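Local structure of Carboxylesterase/phospholipase family protein (Francisella tularensis subsp. tularensis, 4F21) at residues Val54-Val57 with Asn58-Val62. The protein is a serine hydrolase of the alpha/beta-hydrolase superfamily, probably a carboxylesterase or phospholipase that cleaves ester bonds. Residues are numbered along the deposited sequence; the frame is centred on the assembly and turned at random.
Sequences VDIV and NYFDV
The carbonyl oxygen of Asp55 lies among three groups supplied by the next residues of the same turn: the backbone N-H of Asn58, the Asn58 amide and the Tyr59 ring. The backbone bond, Asn58 N to Asp55 O, is 2.9 Å long with an N-H...O angle of 151°. Asn58 ND2 also comes close, but at a poor angle for hydrogen bonding. At the ring edge, near its plane, Tyr59 CD1 sits 3.2 Å from Asp55 O. The Asp55 carboxylate borders the same ring, its CG 3.9 Å from Tyr59 CE1, with the two planes turned 62° apart.

One residue on, Tyr59 N bonds Ile56 O at 2.9 Å. These successive i to i+3 bonds mark a short 3-10 turn. Ile56 O has a second neighbour: the Phe60 ring lies with one face under it, the oxygen 3.4 Å from the plane and over the ring centre. With CG beside its backbone N and anti to the carbonyl carbon (chi1 -60°), Phe60 folds back over the turn, and its far end meets the Ile56 branch, CZ to CG2 3.5 Å.

Ile56, Tyr59 and Phe60 all touch Ile233 of helix 230-243, while Val57 packs on Met30 of strand 27-30 and Phe69 of strand 67-72. The turn, in the connection between strands 38-44 and 67-72, thus bridges the sheet and the C-terminal helix. Chemically, the two carbonyls differ: Asp55 O faces the C-H edge of Tyr59, probably a mildly favourable approach, whereas the Phe60 face offers Ile56 O no donor. Two backbone bonds set the turn; Ile56 and Phe60 pack on each other and, with Tyr59, on Ile233.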
loop_
_atom_site.group_PDB
_atom_site.type_symbol
_atom_site.label_atom_id
_atom_site.label_comp_id
_atom_site.label_asym_id
_atom_site.label_seq_id
_atom_site.Cartn_x
_atom_site.Cartn_y
_atom_site.Cartn_z
ATOM N N VAL A 54 -11.870 -6.637 -4.590
ATOM C CA VAL A 54 -12.497 -7.621 -3.711
ATOM C C VAL A 54 -12.365 -9.034 -4.277
ATOM O O VAL A 54 -12.188 -9.997 -3.531
ATOM C CB VAL A 54 -13.979 -7.267 -3.426
ATOM C CG1 VAL A 54 -14.721 -8.447 -2.815
ATOM C CG2 VAL A 54 -14.065 -6.058 -2.507
ATOM N N ASP A 55 -12.408 -9.138 -5.601
ATOM C CA ASP A 55 -12.266 -10.423 -6.285
ATOM C C ASP A 55 -10.842 -10.984 -6.304
ATOM O O ASP A 55 -10.650 -12.178 -6.530
ATOM C CB ASP A 55 -12.792 -10.325 -7.718
ATOM C CG ASP A 55 -12.051 -9.291 -8.556
ATOM O OD1 ASP A 55 -12.584 -8.936 -9.621
ATOM O OD2 ASP A 55 -10.956 -8.829 -8.170
ATOM N N ILE A 56 -9.855 -10.118 -6.076
ATOM C CA ILE A 56 -8.437 -10.475 -6.183
ATOM C C ILE A 56 -8.089 -11.777 -5.460
ATOM O O ILE A 56 -7.160 -12.489 -5.842
ATOM C CB ILE A 56 -7.535 -9.317 -5.668
ATOM C CG1 ILE A 56 -6.403 -9.029 -6.647
ATOM C CG2 ILE A 56 -6.998 -9.590 -4.266
ATOM C CD1 ILE A 56 -5.444 -7.992 -6.147
ATOM N N VAL A 57 -8.869 -12.085 -4.431
ATOM C CA VAL A 57 -8.673 -13.268 -3.608
ATOM C C VAL A 57 -8.710 -14.567 -4.417
ATOM O O VAL A 57 -7.917 -15.479 -4.176
ATOM C CB VAL A 57 -9.709 -13.288 -2.467
ATOM C CG1 VAL A 57 -10.146 -14.704 -2.131
ATOM C CG2 VAL A 57 -9.143 -12.582 -1.258
ATOM N N ASN A 58 -9.610 -14.638 -5.392
ATOM C CA ASN A 58 -9.732 -15.833 -6.220
ATOM C C ASN A 58 -8.611 -15.951 -7.247
ATOM O O ASN A 58 -8.587 -16.895 -8.037
ATOM C CB ASN A 58 -11.082 -15.860 -6.939
ATOM C CG ASN A 58 -12.052 -14.832 -6.398
ATOM O OD1 ASN A 58 -12.223 -14.698 -5.187
ATOM N ND2 ASN A 58 -12.688 -14.091 -7.298
ATOM N N TYR A 59 -7.687 -14.993 -7.234
ATOM C CA TYR A 59 -6.627 -14.947 -8.236
ATOM C C TYR A 59 -5.282 -15.451 -7.722
ATOM O O TYR A 59 -4.294 -15.442 -8.450
ATOM C CB TYR A 59 -6.487 -13.531 -8.796
ATOM C CG TYR A 59 -7.658 -13.113 -9.655
ATOM C CD1 TYR A 59 -8.821 -12.617 -9.082
ATOM C CD2 TYR A 59 -7.606 -13.225 -11.035
ATOM C CE1 TYR A 59 -9.897 -12.239 -9.862
ATOM C CE2 TYR A 59 -8.679 -12.849 -11.824
ATOM C CZ TYR A 59 -9.821 -12.357 -11.232
ATOM O OH TYR A 59 -10.891 -11.979 -12.012
ATOM N N PHE A 60 -5.255 -15.914 -6.479
ATOM C CA PHE A 60 -4.004 -16.298 -5.840
ATOM C C PHE A 60 -3.846 -17.808 -5.703
ATOM O O PHE A 60 -4.827 -18.554 -5.751
ATOM C CB PHE A 60 -3.903 -15.632 -4.468
ATOM C CG PHE A 60 -3.932 -14.135 -4.523
ATOM C CD1 PHE A 60 -3.420 -13.461 -5.620
ATOM C CD2 PHE A 60 -4.469 -13.400 -3.483
ATOM C CE1 PHE A 60 -3.442 -12.085 -5.679
ATOM C CE2 PHE A 60 -4.493 -12.019 -3.536
ATOM C CZ PHE A 60 -3.978 -11.361 -4.634
ATOM N N ASP A 61 -2.602 -18.248 -5.528
ATOM C CA ASP A 61 -2.290 -19.670 -5.392
ATOM C C ASP A 61 -1.859 -20.047 -3.972
ATOM O O ASP A 61 -1.375 -21.155 -3.745
ATOM C CB ASP A 61 -1.181 -20.074 -6.370
ATOM C CG ASP A 61 -1.501 -19.707 -7.803
ATOM O OD1 ASP A 61 -2.674 -19.837 -8.205
ATOM O OD2 ASP A 61 -0.575 -19.289 -8.529
ATOM N N VAL A 62 -2.026 -19.127 -3.026
ATOM C CA VAL A 62 -1.611 -19.363 -1.644
ATOM C C VAL A 62 -2.794 -19.772 -0.790
ATOM O O VAL A 62 -3.904 -19.289 -1.001
ATOM C CB VAL A 62 -0.998 -18.103 -1.024
ATOM C CG1 VAL A 62 -0.268 -18.436 0.273
ATOM C CG2 VAL A 62 -0.058 -17.474 -2.000
#